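DTDP-4-dehydrorhamnose 3,5-epimerase (Elizabethkingia anophelis NUHP1, PDB 6C46) probably catalyses the epimerization at carbons 3 and 5 of the sugar of dTDP-4-dehydro-6-deoxy-glucose, a step in making dTDP-L-rhamnose. Local coordinates at residues V82-V92 and H127-F138. Numbering follows the deposited sequence. Where two conformers were deposited one is given.
Sequences VSCLEGRVWDV and HGFVVLSETAVF
D91 and H127 meet in a His-carboxylate hydrogen bond: H127 NE2 donates its N-H to D91 OD1 over a short 2.5 Å, meeting the syn lone pair of OD1, which lies close to the imidazole plane, with carboxylate and ring 31° apart. Both side chains extend anti to their own backbone N (chi1 -168° and 166°), which carries them in between the sheets. OD1 also lies at the edge of the F138 ring, 3.3 Å from CZ, and V82 CB approaches that same CZ obliquely. The F138 and F129 rings lie nearly parallel, face over face and modestly displaced, F138 CG over the F129 ring and F129 CE2 over that of F138. V89 wedges in beside them, CG1 against F129 CD1 (3.8 Å) and the A136 methyl, CG2 against F138. These residues fill the interior of the cupin β-sandwich, where each segment turns from one sheet into the other: 88-92 pairs antiparallel with 127-131, and 82-86 with 135-138. The predicted catalytic residues H70 and Y140 lie near H127 and V82, so this end adjoins the probable active site. On the other face of the 88-92 ladder, W90 CB packs on V130 CG1 (3.6 Å), while L132 CD1 lies against the W90 backbone and over one face of the R88 guanidinium, whose NH2 forms a salt bridge with E110. At the corner S133 OG accepts the N-H of R88 (2.8 Å) and donates to T135 O from above its carbonyl plane. L85 and E86 both face V137 in a classic β bulge.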
ATOM      1  N   VAL A  82      -3.894  -0.066   8.675  1.00 12.37           N
ATOM      2  CA  VAL A  82      -5.056  -0.310   7.841  1.00 12.31           C
ATOM      3  C   VAL A  82      -5.588   1.001   7.287  1.00 17.46           C
ATOM      4  O   VAL A  82      -5.450   2.068   7.897  1.00 17.74           O
ATOM      5  CB  VAL A  82      -6.148  -1.079   8.628  1.00 18.77           C
ATOM      6  CG1 VAL A  82      -5.587  -2.368   9.206  1.00 16.27           C
ATOM      7  CG2 VAL A  82      -6.665  -0.256   9.778  1.00 17.12           C
ATOM      8  N   SER A  83      -6.185   0.919   6.101  1.00 15.77           N
ATOM      9  CA  SER A  83      -6.805   2.089   5.495  1.00 20.94           C
ATOM     10  C   SER A  83      -7.836   1.614   4.492  1.00 21.83           C
ATOM     11  O   SER A  83      -7.936   0.429   4.180  1.00 15.64           O
ATOM     12  CB  SER A  83      -5.770   3.008   4.829  1.00 18.91           C
ATOM     13  OG  SER A  83      -5.039   2.311   3.815  1.00 19.97           O
ATOM     14  N   CYS A  84      -8.613   2.564   3.992  1.00 17.05           N
ATOM     15  CA  CYS A  84      -9.680   2.266   3.053  1.00 16.59           C
ATOM     16  C   CYS A  84      -9.349   2.962   1.742  1.00 19.23           C
ATOM     17  O   CYS A  84      -9.183   4.184   1.718  1.00 16.56           O
ATOM     18  CB  CYS A  84     -11.025   2.723   3.620  1.00 14.60           C
ATOM     19  SG  CYS A  84     -12.366   2.503   2.492  1.00 20.36           S
ATOM     20  N   LEU A  85      -9.177   2.177   0.675  1.00 18.10           N
ATOM     21  CA  LEU A  85      -8.809   2.713  -0.628  1.00 17.98           C
ATOM     22  C   LEU A  85     -10.002   3.124  -1.476  1.00 18.44           C
ATOM     23  O   LEU A  85      -9.826   3.857  -2.458  1.00 18.51           O
ATOM     24  CB  LEU A  85      -8.001   1.675  -1.423  1.00 17.71           C
ATOM     25  CG  LEU A  85      -6.790   1.117  -0.669  1.00 21.98           C
ATOM     26  CD1 LEU A  85      -6.006   0.146  -1.569  1.00 21.92           C
ATOM     27  CD2 LEU A  85      -5.908   2.243  -0.184  1.00 19.38           C
ATOM     28  N   GLU A  86     -11.191   2.611  -1.188  1.00 18.05           N
ATOM     29  CA  GLU A  86     -12.398   3.003  -1.914  0.61 21.82           C
ATOM     30  C   GLU A  86     -13.572   2.835  -0.958  1.00 23.09           C
ATOM     31  O   GLU A  86     -13.633   1.829  -0.250  1.00 20.95           O
ATOM     32  CB  GLU A  86     -12.599   2.149  -3.182  0.61 23.88           C
ATOM     33  CG  GLU A  86     -13.799   2.562  -4.044  0.61 22.12           C
ATOM     34  CD  GLU A  86     -14.131   1.565  -5.161  0.61 35.85           C
ATOM     35  OE1 GLU A  86     -13.413   0.545  -5.315  0.61 33.86           O
ATOM     36  OE2 GLU A  86     -15.127   1.802  -5.883  0.61 39.39           O
ATOM     37  N   GLY A  87     -14.479   3.799  -0.927  1.00 22.90           N
ATOM     38  CA  GLY A  87     -15.635   3.685  -0.052  1.00 24.42           C
ATOM     39  C   GLY A  87     -15.331   4.124   1.374  1.00 25.30           C
ATOM     40  O   GLY A  87     -14.466   4.968   1.630  1.00 17.50           O
ATOM     41  N   ARG A  88     -16.067   3.538   2.316  1.00 23.99           N
ATOM     42  CA  ARG A  88     -15.977   3.917   3.720  1.00 19.50           C
ATOM     43  C   ARG A  88     -16.145   2.677   4.581  1.00 20.55           C
ATOM     44  O   ARG A  88     -17.044   1.864   4.329  1.00 17.92           O
ATOM     45  CB  ARG A  88     -17.083   4.929   4.108  1.00 22.08           C
ATOM     46  CG  ARG A  88     -17.154   6.217   3.307  1.00 25.59           C
ATOM     47  CD  ARG A  88     -18.553   6.888   3.512  1.00 30.38           C
ATOM     48  NE  ARG A  88     -18.838   7.093   4.933  1.00 27.72           N
ATOM     49  CZ  ARG A  88     -20.005   6.868   5.532  1.00 33.00           C
ATOM     50  NH1 ARG A  88     -21.056   6.412   4.847  1.00 32.06           N
ATOM     51  NH2 ARG A  88     -20.116   7.119   6.831  1.00 29.15           N
ATOM     52  N   VAL A  89     -15.317   2.547   5.621  1.00 19.25           N
ATOM     53  CA  VAL A  89     -15.491   1.487   6.613  1.00 18.09           C
ATOM     54  C   VAL A  89     -15.414   2.080   8.015  1.00 21.96           C
ATOM     55  O   VAL A  89     -14.866   3.166   8.234  1.00 20.38           O
ATOM     56  CB  VAL A  89     -14.456   0.352   6.493  1.00 15.15           C
ATOM     57  CG1 VAL A  89     -14.469  -0.278   5.082  1.00 17.69           C
ATOM     58  CG2 VAL A  89     -13.044   0.865   6.893  1.00 17.68           C
ATOM     59  N   TRP A  90     -15.999   1.354   8.963  1.00 18.10           N
ATOM     60  CA  TRP A  90     -15.830   1.626  10.388  1.00 23.05           C
ATOM     61  C   TRP A  90     -14.935   0.528  10.937  1.00 18.66           C
ATOM     62  O   TRP A  90     -15.269  -0.655  10.842  1.00 19.94           O
ATOM     63  CB  TRP A  90     -17.172   1.663  11.122  1.00 21.68           C
ATOM     64  CG  TRP A  90     -17.051   2.071  12.575  1.00 21.60           C
ATOM     65  CD1 TRP A  90     -17.026   1.250  13.667  1.00 24.88           C
ATOM     66  CD2 TRP A  90     -16.940   3.408  13.070  1.00 22.48           C
ATOM     67  NE1 TRP A  90     -16.901   2.000  14.816  1.00 26.28           N
ATOM     68  CE2 TRP A  90     -16.848   3.327  14.478  1.00 27.08           C
ATOM     69  CE3 TRP A  90     -16.906   4.667  12.459  1.00 22.78           C
ATOM     70  CZ2 TRP A  90     -16.731   4.460  15.288  1.00 24.99           C
ATOM     71  CZ3 TRP A  90     -16.794   5.795  13.268  1.00 28.60           C
ATOM     72  CH2 TRP A  90     -16.706   5.678  14.668  1.00 28.24           C
ATOM     73  N   ASP A  91     -13.799   0.916  11.488  1.00 13.81           N
ATOM     74  CA  ASP A  91     -12.741  -0.001  11.875  1.00 12.22           C
ATOM     75  C   ASP A  91     -12.587   0.039  13.390  1.00 21.49           C
ATOM     76  O   ASP A  91     -12.571   1.125  13.968  1.00 17.74           O
ATOM     77  CB  ASP A  91     -11.434   0.410  11.224  1.00 15.52           C
ATOM     78  CG  ASP A  91     -10.383  -0.653  11.348  1.00 22.68           C
ATOM     79  OD1 ASP A  91     -10.222  -1.457  10.396  1.00 23.57           O
ATOM     80  OD2 ASP A  91      -9.749  -0.703  12.419  1.00 25.67           O
ATOM     81  N   VAL A  92     -12.447  -1.131  14.030  1.00 14.61           N
ATOM     82  CA  VAL A  92     -12.416  -1.220  15.496  1.00 14.58           C
ATOM     83  C   VAL A  92     -11.197  -2.014  15.945  1.00 15.01           C
ATOM     84  O   VAL A  92     -10.878  -3.053  15.362  1.00 15.71           O
ATOM     85  CB  VAL A  92     -13.703  -1.885  16.044  1.00 17.60           C
ATOM     86  CG1 VAL A  92     -13.587  -2.095  17.542  1.00 17.61           C
ATOM     87  CG2 VAL A  92     -14.936  -1.024  15.730  1.00 13.83           C
ATOM     88  N   HIS A 127      -8.761  -6.964  15.897  1.00 14.30           N
ATOM     89  CA  HIS A 127      -9.120  -5.970  14.900  1.00 17.04           C
ATOM     90  C   HIS A 127     -10.309  -6.446  14.077  1.00 14.47           C
ATOM     91  O   HIS A 127     -10.449  -7.639  13.785  1.00 16.46           O
ATOM     92  CB  HIS A 127      -7.929  -5.675  13.960  1.00 15.48           C
ATOM     93  CG  HIS A 127      -8.325  -4.922  12.729  1.00 18.72           C
ATOM     94  ND1 HIS A 127      -8.470  -5.530  11.497  1.00 22.57           N
ATOM     95  CD2 HIS A 127      -8.630  -3.616  12.543  1.00 21.36           C
ATOM     96  CE1 HIS A 127      -8.862  -4.629  10.607  1.00 22.80           C
ATOM     97  NE2 HIS A 127      -8.969  -3.459  11.219  1.00 24.51           N
ATOM     98  N   GLY A 128     -11.143  -5.498  13.666  1.00 14.67           N
ATOM     99  CA  GLY A 128     -12.226  -5.838  12.752  1.00 18.75           C
ATOM    100  C   GLY A 128     -12.760  -4.593  12.086  1.00 18.89           C
ATOM    101  O   GLY A 128     -12.393  -3.475  12.448  1.00 19.33           O
ATOM    102  N   PHE A 129     -13.646  -4.788  11.104  1.00 16.07           N
ATOM    103  CA  PHE A 129     -14.246  -3.629  10.457  1.00 13.66           C
ATOM    104  C   PHE A 129     -15.580  -3.994   9.834  1.00 18.32           C
ATOM    105  O   PHE A 129     -15.868  -5.166   9.581  1.00 18.46           O
ATOM    106  CB  PHE A 129     -13.320  -3.029   9.403  1.00 12.70           C
ATOM    107  CG  PHE A 129     -13.217  -3.831   8.136  1.00 18.36           C
ATOM    108  CD1 PHE A 129     -13.980  -3.498   7.029  1.00 22.57           C
ATOM    109  CD2 PHE A 129     -12.319  -4.883   8.032  1.00 21.23           C
ATOM    110  CE1 PHE A 129     -13.867  -4.217   5.840  1.00 25.12           C
ATOM    111  CE2 PHE A 129     -12.196  -5.606   6.849  1.00 26.57           C
ATOM    112  CZ  PHE A 129     -12.973  -5.275   5.751  1.00 23.58           C
ATOM    113  N   VAL A 130     -16.398  -2.963   9.575  1.00 15.25           N
ATOM    114  CA  VAL A 130     -17.678  -3.142   8.890  1.00 17.56           C
ATOM    115  C   VAL A 130     -17.737  -2.177   7.715  1.00 21.28           C
ATOM    116  O   VAL A 130     -17.215  -1.060   7.792  1.00 19.00           O
ATOM    117  CB  VAL A 130     -18.872  -2.904   9.838  1.00 19.14           C
ATOM    118  CG1 VAL A 130     -18.823  -1.481  10.367  1.00 17.18           C
ATOM    119  CG2 VAL A 130     -20.206  -3.170   9.119  1.00 22.57           C
ATOM    120  N   VAL A 131     -18.327  -2.621   6.607  1.00 18.35           N
ATOM    121  CA  VAL A 131     -18.397  -1.788   5.410  1.00 20.08           C
ATOM    122  C   VAL A 131     -19.592  -0.860   5.548  1.00 25.15           C
ATOM    123  O   VAL A 131     -20.721  -1.318   5.734  1.00 23.68           O
ATOM    124  CB  VAL A 131     -18.506  -2.645   4.140  1.00 23.59           C
ATOM    125  CG1 VAL A 131     -18.746  -1.754   2.942  1.00 19.92           C
ATOM    126  CG2 VAL A 131     -17.217  -3.497   3.954  1.00 19.93           C
ATOM    127  N   LEU A 132     -19.350   0.442   5.446  1.00 22.23           N
ATOM    128  CA  LEU A 132     -20.424   1.427   5.565  1.00 19.41           C
ATOM    129  C   LEU A 132     -21.010   1.842   4.229  1.00 21.11           C
ATOM    130  O   LEU A 132     -22.168   2.282   4.176  1.00 21.97           O
ATOM    131  CB  LEU A 132     -19.896   2.679   6.266  1.00 28.33           C
ATOM    132  CG  LEU A 132     -19.261   2.441   7.624  1.00 26.06           C
ATOM    133  CD1 LEU A 132     -18.654   3.745   8.114  1.00 25.41           C
ATOM    134  CD2 LEU A 132     -20.324   1.925   8.593  1.00 21.62           C
ATOM    135  N   SER A 133     -20.218   1.778   3.158  1.00 21.59           N
ATOM    136  CA  SER A 133     -20.659   2.210   1.837  1.00 22.12           C
ATOM    137  C   SER A 133     -21.196   1.035   1.018  1.00 22.58           C
ATOM    138  O   SER A 133     -21.204  -0.111   1.463  1.00 21.47           O
ATOM    139  CB  SER A 133     -19.510   2.909   1.129  1.00 24.97           C
ATOM    140  OG  SER A 133     -18.333   2.145   1.311  1.00 23.84           O
ATOM    141  N   GLU A 134     -21.640   1.316  -0.210  1.00 22.90           N
ATOM    142  CA  GLU A 134     -22.189   0.248  -1.042  1.00 31.26           C
ATOM    143  C   GLU A 134     -21.183  -0.891  -1.198  1.00 31.11           C
ATOM    144  O   GLU A 134     -21.530  -2.068  -1.051  1.00 22.93           O
ATOM    145  CB  GLU A 134     -22.604   0.814  -2.405  1.00 34.08           C
ATOM    146  CG  GLU A 134     -23.445  -0.119  -3.247  1.00 53.08           C
ATOM    147  CD  GLU A 134     -24.003   0.555  -4.514  1.00 65.56           C
ATOM    148  OE1 GLU A 134     -23.828   1.787  -4.670  1.00 64.87           O
ATOM    149  OE2 GLU A 134     -24.622  -0.153  -5.345  1.00 67.31           O
ATOM    150  N   THR A 135     -19.925  -0.556  -1.472  1.00 24.78           N
ATOM    151  CA  THR A 135     -18.802  -1.486  -1.413  1.00 20.46           C
ATOM    152  C   THR A 135     -17.596  -0.707  -0.917  1.00 20.73           C
ATOM    153  O   THR A 135     -17.576   0.525  -0.960  1.00 25.01           O
ATOM    154  CB  THR A 135     -18.446  -2.116  -2.776  1.00 28.28           C
ATOM    155  OG1 THR A 135     -17.934  -1.097  -3.645  1.00 32.59           O
ATOM    156  CG2 THR A 135     -19.651  -2.754  -3.441  1.00 31.31           C
ATOM    157  N   ALA A 136     -16.582  -1.431  -0.444  1.00 18.04           N
ATOM    158  CA  ALA A 136     -15.367  -0.773   0.012  1.00 17.02           C
ATOM    159  C   ALA A 136     -14.168  -1.665  -0.258  1.00 18.94           C
ATOM    160  O   ALA A 136     -14.260  -2.893  -0.162  1.00 19.52           O
ATOM    161  CB  ALA A 136     -15.411  -0.441   1.504  1.00 16.26           C
ATOM    162  N   VAL A 137     -13.038  -1.038  -0.581  1.00 16.55           N
ATOM    163  CA  VAL A 137     -11.766  -1.740  -0.706  1.00 14.89           C
ATOM    164  C   VAL A 137     -10.936  -1.396   0.526  1.00 21.14           C
ATOM    165  O   VAL A 137     -10.759  -0.215   0.870  1.00 18.33           O
ATOM    166  CB  VAL A 137     -11.037  -1.405  -2.023  1.00 17.02           C
ATOM    167  CG1 VAL A 137      -9.664  -2.073  -2.072  1.00 19.13           C
ATOM    168  CG2 VAL A 137     -11.846  -1.940  -3.204  1.00 20.04           C
ATOM    169  N   PHE A 138     -10.501  -2.434   1.231  1.00 17.63           N
ATOM    170  CA  PHE A 138      -9.839  -2.321   2.524  1.00 15.70           C
ATOM    171  C   PHE A 138      -8.406  -2.797   2.356  1.00 20.01           C
ATOM    172  O   PHE A 138      -8.174  -3.846   1.756  1.00 24.21           O
ATOM    173  CB  PHE A 138     -10.568  -3.182   3.571  1.00 12.79           C
ATOM    174  CG  PHE A 138     -10.016  -3.057   4.982  1.00 22.46           C
ATOM    175  CD1 PHE A 138     -10.310  -1.934   5.762  1.00 19.36           C
ATOM    176  CD2 PHE A 138      -9.285  -4.100   5.559  1.00 23.60           C
ATOM    177  CE1 PHE A 138      -9.846  -1.837   7.082  1.00 19.99           C
ATOM    178  CE2 PHE A 138      -8.813  -4.001   6.895  1.00 21.64           C
ATOM    179  CZ  PHE A 138      -9.101  -2.850   7.641  1.00 20.15           C
TER
HETATM  180  O   HOH W   1     -17.090   2.594  -3.139  1.00 56.04           O